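Local coordinates for hypothetical protein TM1553 (PDB 1VRM) that probably acts as a flavin transferase of the ApbE family, attaching FMN covalently to target proteins, at residues T43-I48 and I177-F181; S29-S35 and A185-A191. All blocks are in the same frame, centred on the assembly; numbering follows the deposited sequence.

In the fold
Two layers of the ApbE fold meet here. Interaction 2 pairs strands 28-35 and 186-191, neighbours in the antiparallel sheet; interaction 1 packs helix 41-58 against helix 166-181, both lying on one face of it. Helix 41-58 follows strand 28-35 along the chain, and helix 166-181 precedes strand 186-191, so interaction 1 is nested inside the loop closed by interaction 2. Their centres are 10 Å apart and they touch directly: Ile-44 and Ile-48 of the helix pair meet Val-34 and Ile-32 of the sheet. The chain thus returns to pair helix with helix and then strand with strand, and the helix pair packs on the strand pair through these four side chains.

Interaction 1: residues T43-I48 and I177-F181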
ATOM      1  N   THR A  43      19.024  17.406   5.227  1.00  3.15           N
ATOM      2  CA  THR A  43      19.313  16.393   6.254  1.00  3.74           C
ATOM      3  C   THR A  43      18.050  15.565   6.578  1.00  4.77           C
ATOM      4  O   THR A  43      18.075  14.342   6.589  1.00  6.58           O
ATOM      5  CB  THR A  43      19.855  17.008   7.559  1.00  5.66           C
ATOM      6  OG1 THR A  43      21.121  17.655   7.310  1.00  5.54           O
ATOM      7  CG2 THR A  43      20.035  15.961   8.674  1.00  7.87           C
ATOM      8  N   ILE A  44      16.945  16.254   6.841  1.00  4.35           N
ATOM      9  CA  ILE A  44      15.679  15.546   7.092  1.00  6.89           C
ATOM     10  C   ILE A  44      15.304  14.669   5.892  1.00  3.96           C
ATOM     11  O   ILE A  44      15.009  13.484   6.031  1.00  4.34           O
ATOM     12  CB  ILE A  44      14.530  16.528   7.387  1.00  5.50           C
ATOM     13  CG1 ILE A  44      14.897  17.426   8.589  1.00  8.80           C
ATOM     14  CG2 ILE A  44      13.210  15.774   7.555  1.00  6.57           C
ATOM     15  CD1 ILE A  44      13.924  18.495   8.948  1.00  9.09           C
ATOM     16  N   ALA A  45      15.355  15.190   4.668  1.00  3.80           N
ATOM     17  CA  ALA A  45      15.048  14.404   3.487  1.00  3.30           C
ATOM     18  C   ALA A  45      15.960  13.190   3.305  1.00  4.78           C
ATOM     19  O   ALA A  45      15.521  12.116   2.905  1.00  7.32           O
ATOM     20  CB  ALA A  45      15.053  15.292   2.260  1.00  6.03           C
ATOM     21  N   GLU A  46      17.262  13.378   3.516  1.00  4.52           N
ATOM     22  CA  GLU A  46      18.220  12.267   3.407  1.00  5.71           C
ATOM     23  C   GLU A  46      17.872  11.147   4.404  1.00  5.66           C
ATOM     24  O   GLU A  46      17.885   9.974   4.027  1.00  6.17           O
ATOM     25  CB  GLU A  46      19.646  12.749   3.655  1.00  6.51           C
ATOM     26  CG  GLU A  46      20.731  11.637   3.746  1.00  9.77           C
ATOM     27  CD  GLU A  46      20.855  10.680   2.550  1.00 19.52           C
ATOM     28  OE1 GLU A  46      20.617  11.115   1.386  1.00 12.47           O
ATOM     29  OE2 GLU A  46      21.276   9.482   2.785  1.00 16.76           O
ATOM     30  N   ALA A  47      17.574  11.523   5.627  1.00  3.80           N
ATOM     31  CA  ALA A  47      17.162  10.564   6.684  1.00  3.46           C
ATOM     32  C   ALA A  47      15.943   9.778   6.236  1.00  4.74           C
ATOM     33  O   ALA A  47      15.872   8.556   6.419  1.00  6.15           O
ATOM     34  CB  ALA A  47      16.834  11.263   7.935  1.00  4.96           C
ATOM     35  N   ILE A  48      14.979  10.502   5.701  1.00  5.64           N
ATOM     36  CA  ILE A  48      13.734   9.884   5.234  1.00  4.78           C
ATOM     37  C   ILE A  48      13.997   8.902   4.081  1.00  4.84           C
ATOM     38  O   ILE A  48      13.546   7.759   4.086  1.00  4.59           O
ATOM     39  CB  ILE A  48      12.726  10.952   4.798  1.00  3.35           C
ATOM     40  CG1 ILE A  48      12.156  11.676   5.995  1.00  4.56           C
ATOM     41  CG2 ILE A  48      11.620  10.293   3.969  1.00  5.74           C
ATOM     42  CD1 ILE A  48      11.357  12.888   5.671  1.00  6.44           C
ATOM     43  N   ILE A 177       9.931  10.654  11.280  1.00  4.46           N
ATOM     44  CA  ILE A 177      11.355  11.049  11.174  1.00  6.47           C
ATOM     45  C   ILE A 177      11.464  12.568  11.064  1.00  5.66           C
ATOM     46  O   ILE A 177      12.206  13.216  11.812  1.00  6.10           O
ATOM     47  CB  ILE A 177      12.075  10.322   9.994  1.00  4.98           C
ATOM     48  CG1 ILE A 177      12.193   8.833  10.300  1.00  5.44           C
ATOM     49  CG2 ILE A 177      13.413  10.959   9.695  1.00  6.01           C
ATOM     50  CD1 ILE A 177      12.520   7.977   9.143  1.00  7.87           C
ATOM     51  N   ALA A 178      10.686  13.161  10.160  1.00  6.26           N
ATOM     52  CA  ALA A 178      10.757  14.601   9.949  1.00  3.84           C
ATOM     53  C   ALA A 178      10.444  15.345  11.237  1.00  4.11           C
ATOM     54  O   ALA A 178      11.138  16.302  11.623  1.00  5.80           O
ATOM     55  CB  ALA A 178       9.801  14.992   8.854  1.00  6.06           C
ATOM     56  N   LEU A 179       9.345  14.921  11.881  1.00  4.99           N
ATOM     57  CA  LEU A 179       8.885  15.605  13.120  1.00  4.76           C
ATOM     58  C   LEU A 179       9.796  15.384  14.307  1.00  9.17           C
ATOM     59  O   LEU A 179       9.804  16.174  15.253  1.00  8.69           O
ATOM     60  CB  LEU A 179       7.448  15.247  13.435  1.00  5.70           C
ATOM     61  CG  LEU A 179       6.444  15.600  12.343  1.00  8.49           C
ATOM     62  CD1 LEU A 179       5.069  15.160  12.712  1.00 10.87           C
ATOM     63  CD2 LEU A 179       6.463  17.082  12.011  1.00  8.71           C
ATOM     64  N   SER A 180      10.537  14.306  14.269  1.00  6.10           N
ATOM     65  CA  SER A 180      11.572  14.021  15.296  1.00  6.53           C
ATOM     66  C   SER A 180      12.752  15.004  15.170  1.00 10.67           C
ATOM     67  O   SER A 180      13.349  15.428  16.159  1.00 12.55           O
ATOM     68  CB  SER A 180      12.098  12.586  15.155  0.34  9.09           C
ATOM     69  OG  SER A 180      11.165  11.607  15.583  0.34  5.10           O
ATOM     70  N   PHE A 181      13.102  15.378  13.941  1.00  8.70           N
ATOM     71  CA  PHE A 181      14.090  16.434  13.708  1.00  6.68           C
ATOM     72  C   PHE A 181      13.579  17.791  14.112  1.00  6.39           C
ATOM     73  O   PHE A 181      14.300  18.606  14.684  1.00 10.22           O
ATOM     74  CB  PHE A 181      14.511  16.518  12.237  1.00  6.38           C
ATOM     75  CG  PHE A 181      15.527  15.498  11.857  1.00  7.21           C
ATOM     76  CD1 PHE A 181      16.878  15.690  12.165  1.00  6.95           C
ATOM     77  CD2 PHE A 181      15.167  14.352  11.162  1.00  9.55           C
ATOM     78  CE1 PHE A 181      17.841  14.761  11.801  1.00 11.16           C
ATOM     79  CE2 PHE A 181      16.137  13.435  10.788  1.00 10.98           C
ATOM     80  CZ  PHE A 181      17.458  13.639  11.122  1.00 11.90           C
TER
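Ile-177 sends its CG2 methyl toward helix 41-58, where it sits beside two residues one helical step apart: Ala-47 CB at 3.9 Å and the Ile-48 methylene CG1. With CG1 anti to the carbonyl carbon (chi1 -68°) and CG2 anti to the backbone N, it is the short branch of Ile-177 that enters the interface, and there it also lies in the plane of the Phe-181 ring, at an edge. Next along, Ala-178 offers a small surface on the side nearer the sheet. The CG2 methyl of Ile-44 lies against its backbone, 3.6 Å from Ala-178 CA, and also touches its CB, which Ile-48 CD1 approaches as well, at 4.1 Å. Beyond it, Ala-178 rests on Ile-198. These are two helices laid side by side on one face of an antiparallel sheet: the two segments run roughly antiparallel, at 145°, with axes 9.5 Å apart at closest approach, and Ile-44 and Ile-48 are shared with strand 28-35 of the sheet, through Val-34 and Ile-32. Phe-181, one turn on from Ile-177 and hydrogen-bonded to it, Phe-181 N to Ile-177 O at 3.2 Å, brings an aromatic side chain across the gap. Ile-44 and Phe-181 lie alongside each other, pointing opposite ways, Ile-44 CG1 lying 3.8 Å from Phe-181 CB, while Ile-44 CA sits over one face of the ring. Around the far rim, Ala-47 CB meets Phe-181 CE2 obliquely at 3.7 Å, and the Thr-43 side chain comes in square to that of Phe-181, its CG2 4.0 Å from CE1.

Interaction 2: residues S29-S35 and A185-A191; sequences SVRIVVS and ATGFVEA
Arg-31 and Glu-190 face each other as a hydrogen-bonded antiparallel pair, each backbone N giving to the other's O; the bond from Glu-190 N to Arg-31 O measures 2.8 Å. Val-33 and Phe-188 repeat the exchange, as do Ser-35 and Thr-186, so six N-H groups and six carbonyls are satisfied in three reciprocal pairs. The alternate residues turn their backbone bonds outward, Val-30, Ile-32 and Val-34 to Asp-23, Leu-21 and Tyr-19 of strand 19-25, and Gly-187 to Ile-198. Within the pair, carbonyls also receive CA-H contacts, such as Gly-187 CA to Val-33 O at 3.1 Å. Gly-187, at a positive phi of 127° suited to glycine, pairs with Val-34 without a side chain.

The face carrying Arg-31, Val-33, Phe-188 and Glu-190 mixes charged, aromatic and aliphatic groups. The guanidinium of Arg-31 stands at the end of an extended chain, its plane perpendicular to the Phe-188 ring, whose CZ lies beneath the guanidinium centre. Arg-31 NH1 makes a long salt bridge to Glu-190 OE1, 3.7 Å away at the guanidinium edge; the stronger partner is Glu-20, which binds NE. Thr-186 OG1 is held by Tyr-18 OH. Phe-188, with CG wedged between its backbone N and carbonyl carbon (chi1 66°), turns one ring face to Val-33, whose CB makes a CH-pi contact 3.9 Å from the centroid; Trp-207 meets the same ring edge-to-face.

On the opposite, apolar face Ile-32 CG1 and Val-189 CG1 lie side by side. The two strands, antiparallel at 177°, are inner members of the ApbE antiparallel sheet, with helices 41-58 and 166-181 packed on this face.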
ATOM      1  N   SER A  29       8.608   5.364  -7.522  1.00  8.32           N
ATOM      2  CA  SER A  29       9.287   6.632  -7.387  1.00 10.17           C
ATOM      3  C   SER A  29       8.790   7.270  -6.090  1.00  8.37           C
ATOM      4  O   SER A  29       7.622   7.098  -5.713  1.00 10.09           O
ATOM      5  CB  SER A  29       9.023   7.537  -8.590  1.00 15.21           C
ATOM      6  OG  SER A  29       7.649   7.609  -8.798  1.00 21.68           O
ATOM      7  N   VAL A  30       9.678   8.001  -5.418  1.00  7.25           N
ATOM      8  CA  VAL A  30       9.384   8.704  -4.177  1.00  8.15           C
ATOM      9  C   VAL A  30       9.768  10.164  -4.304  1.00  7.63           C
ATOM     10  O   VAL A  30      10.671  10.507  -5.077  1.00  7.15           O
ATOM     11  CB  VAL A  30      10.054   8.053  -2.949  1.00  8.52           C
ATOM     12  CG1 VAL A  30       9.661   6.584  -2.838  1.00  7.51           C
ATOM     13  CG2 VAL A  30      11.546   8.163  -2.996  1.00 11.52           C
ATOM     14  N   ARG A  31       9.082  11.016  -3.554  1.00  7.05           N
ATOM     15  CA  ARG A  31       9.316  12.443  -3.546  1.00  5.41           C
ATOM     16  C   ARG A  31       9.189  12.905  -2.108  1.00  6.44           C
ATOM     17  O   ARG A  31       8.207  12.571  -1.405  1.00  9.24           O
ATOM     18  CB  ARG A  31       8.323  13.115  -4.467  1.00  9.61           C
ATOM     19  CG  ARG A  31       8.387  14.587  -4.544  1.00 14.55           C
ATOM     20  CD  ARG A  31       7.276  14.951  -5.498  1.00 18.35           C
ATOM     21  NE  ARG A  31       7.287  16.352  -5.755  1.00 19.09           N
ATOM     22  CZ  ARG A  31       6.264  17.020  -6.239  1.00 23.63           C
ATOM     23  NH1 ARG A  31       5.114  16.401  -6.489  1.00 24.92           N
ATOM     24  NH2 ARG A  31       6.402  18.321  -6.441  1.00 28.15           N
ATOM     25  N   ILE A  32      10.174  13.631  -1.636  1.00  4.68           N
ATOM     26  CA  ILE A  32      10.201  14.061  -0.263  1.00  3.34           C
ATOM     27  C   ILE A  32      10.286  15.594  -0.303  1.00  7.80           C
ATOM     28  O   ILE A  32      11.200  16.118  -0.908  1.00  8.43           O
ATOM     29  CB  ILE A  32      11.427  13.479   0.440  1.00  5.04           C
ATOM     30  CG1 ILE A  32      11.433  11.934   0.449  1.00  6.20           C
ATOM     31  CG2 ILE A  32      11.536  14.017   1.871  1.00  9.31           C
ATOM     32  CD1 ILE A  32      12.819  11.344   0.515  1.00 11.01           C
ATOM     33  N   VAL A  33       9.339  16.297   0.295  1.00  5.08           N
ATOM     34  CA  VAL A  33       9.266  17.761   0.183  1.00  4.89           C
ATOM     35  C   VAL A  33       9.146  18.261   1.610  1.00  6.69           C
ATOM     36  O   VAL A  33       8.215  17.906   2.339  1.00  5.00           O
ATOM     37  CB  VAL A  33       8.084  18.211  -0.625  1.00  6.43           C
ATOM     38  CG1 VAL A  33       7.889  19.699  -0.512  1.00  8.21           C
ATOM     39  CG2 VAL A  33       8.230  17.742  -2.059  1.00  7.09           C
ATOM     40  N   VAL A  34      10.146  19.027   2.032  1.00  4.72           N
ATOM     41  CA  VAL A  34      10.306  19.372   3.443  1.00  4.52           C
ATOM     42  C   VAL A  34      10.783  20.796   3.598  1.00  6.33           C
ATOM     43  O   VAL A  34      11.636  21.273   2.863  1.00  5.00           O
ATOM     44  CB  VAL A  34      11.124  18.309   4.241  0.50  7.31           C
ATOM     45  CG1 VAL A  34      12.559  18.247   3.804  0.50  9.08           C
ATOM     46  CG2 VAL A  34      10.948  18.524   5.736  0.50 10.44           C
ATOM     47  N   SER A  35      10.216  21.455   4.614  1.00  5.68           N
ATOM     48  CA  SER A  35      10.686  22.774   5.066  1.00  7.53           C
ATOM     49  C   SER A  35      10.945  22.723   6.557  1.00  8.58           C
ATOM     50  O   SER A  35      10.154  22.176   7.297  1.00  7.19           O
ATOM     51  CB  SER A  35       9.664  23.841   4.738  1.00 10.73           C
ATOM     52  OG  SER A  35      10.023  25.121   5.291  1.00 11.01           O
ATOM     53  N   ALA A 185       8.300  21.055  11.442  1.00  6.07           N
ATOM     54  CA  ALA A 185       8.530  20.878  10.030  1.00  6.26           C
ATOM     55  C   ALA A 185       7.223  20.770   9.267  1.00  6.45           C
ATOM     56  O   ALA A 185       6.189  20.345   9.788  1.00  7.33           O
ATOM     57  CB  ALA A 185       9.395  19.679   9.778  1.00  6.60           C
ATOM     58  N   THR A 186       7.283  21.145   7.997  1.00  5.67           N
ATOM     59  CA  THR A 186       6.165  21.059   7.107  1.00  6.23           C
ATOM     60  C   THR A 186       6.602  20.391   5.784  1.00  4.80           C
ATOM     61  O   THR A 186       7.799  20.228   5.527  1.00  5.20           O
ATOM     62  CB  THR A 186       5.493  22.414   6.850  1.00  6.69           C
ATOM     63  OG1 THR A 186       6.346  23.258   6.091  1.00  8.27           O
ATOM     64  CG2 THR A 186       5.121  23.105   8.214  1.00 10.39           C
ATOM     65  N   GLY A 187       5.610  20.020   4.978  1.00  5.88           N
ATOM     66  CA  GLY A 187       5.848  19.316   3.720  1.00  5.46           C
ATOM     67  C   GLY A 187       5.033  18.030   3.619  1.00  4.02           C
ATOM     68  O   GLY A 187       3.975  17.864   4.253  1.00  4.24           O
ATOM     69  N   PHE A 188       5.500  17.159   2.734  1.00  3.74           N
ATOM     70  CA  PHE A 188       4.804  15.914   2.450  1.00  3.15           C
ATOM     71  C   PHE A 188       5.796  14.909   1.906  1.00  5.33           C
ATOM     72  O   PHE A 188       6.903  15.274   1.465  1.00  5.24           O
ATOM     73  CB  PHE A 188       3.650  16.114   1.466  1.00  6.16           C
ATOM     74  CG  PHE A 188       4.089  16.516   0.102  1.00  6.31           C
ATOM     75  CD1 PHE A 188       4.391  15.527  -0.846  1.00  7.66           C
ATOM     76  CD2 PHE A 188       4.151  17.857  -0.253  1.00 10.29           C
ATOM     77  CE1 PHE A 188       4.814  15.884  -2.096  1.00  8.75           C
ATOM     78  CE2 PHE A 188       4.546  18.226  -1.510  1.00  8.85           C
ATOM     79  CZ  PHE A 188       4.879  17.215  -2.421  1.00  7.16           C
ATOM     80  N   VAL A 189       5.423  13.647   2.005  1.00  4.47           N
ATOM     81  CA  VAL A 189       6.168  12.591   1.355  1.00  4.94           C
ATOM     82  C   VAL A 189       5.230  11.808   0.462  1.00  7.31           C
ATOM     83  O   VAL A 189       4.077  11.585   0.848  1.00  5.89           O
ATOM     84  CB  VAL A 189       6.786  11.633   2.357  0.50  6.86           C
ATOM     85  CG1 VAL A 189       7.697  10.625   1.657  0.50  4.58           C
ATOM     86  CG2 VAL A 189       7.554  12.396   3.442  0.50  6.19           C
ATOM     87  N   GLU A 190       5.732  11.370  -0.677  1.00  8.13           N
ATOM     88  CA  GLU A 190       4.923  10.667  -1.676  1.00  7.17           C
ATOM     89  C   GLU A 190       5.704   9.435  -2.099  1.00  9.80           C
ATOM     90  O   GLU A 190       6.931   9.483  -2.231  1.00 10.27           O
ATOM     91  CB  GLU A 190       4.695  11.582  -2.865  0.50 10.49           C
ATOM     92  CG  GLU A 190       3.768  11.064  -3.898  0.50 12.37           C
ATOM     93  CD  GLU A 190       3.539  12.085  -5.012  0.50 13.50           C
ATOM     94  OE1 GLU A 190       4.041  13.225  -4.892  0.50 25.15           O
ATOM     95  OE2 GLU A 190       2.865  11.729  -6.005  0.50 31.54           O
ATOM     96  N   ALA A 191       4.974   8.344  -2.298  1.00  6.67           N
ATOM     97  CA  ALA A 191       5.554   7.125  -2.866  1.00  7.13           C
ATOM     98  C   ALA A 191       4.503   6.535  -3.756  1.00  8.32           C
ATOM     99  O   ALA A 191       3.415   6.196  -3.303  1.00  7.58           O
ATOM    100  CB  ALA A 191       5.986   6.176  -1.789  1.00  7.09           C
TER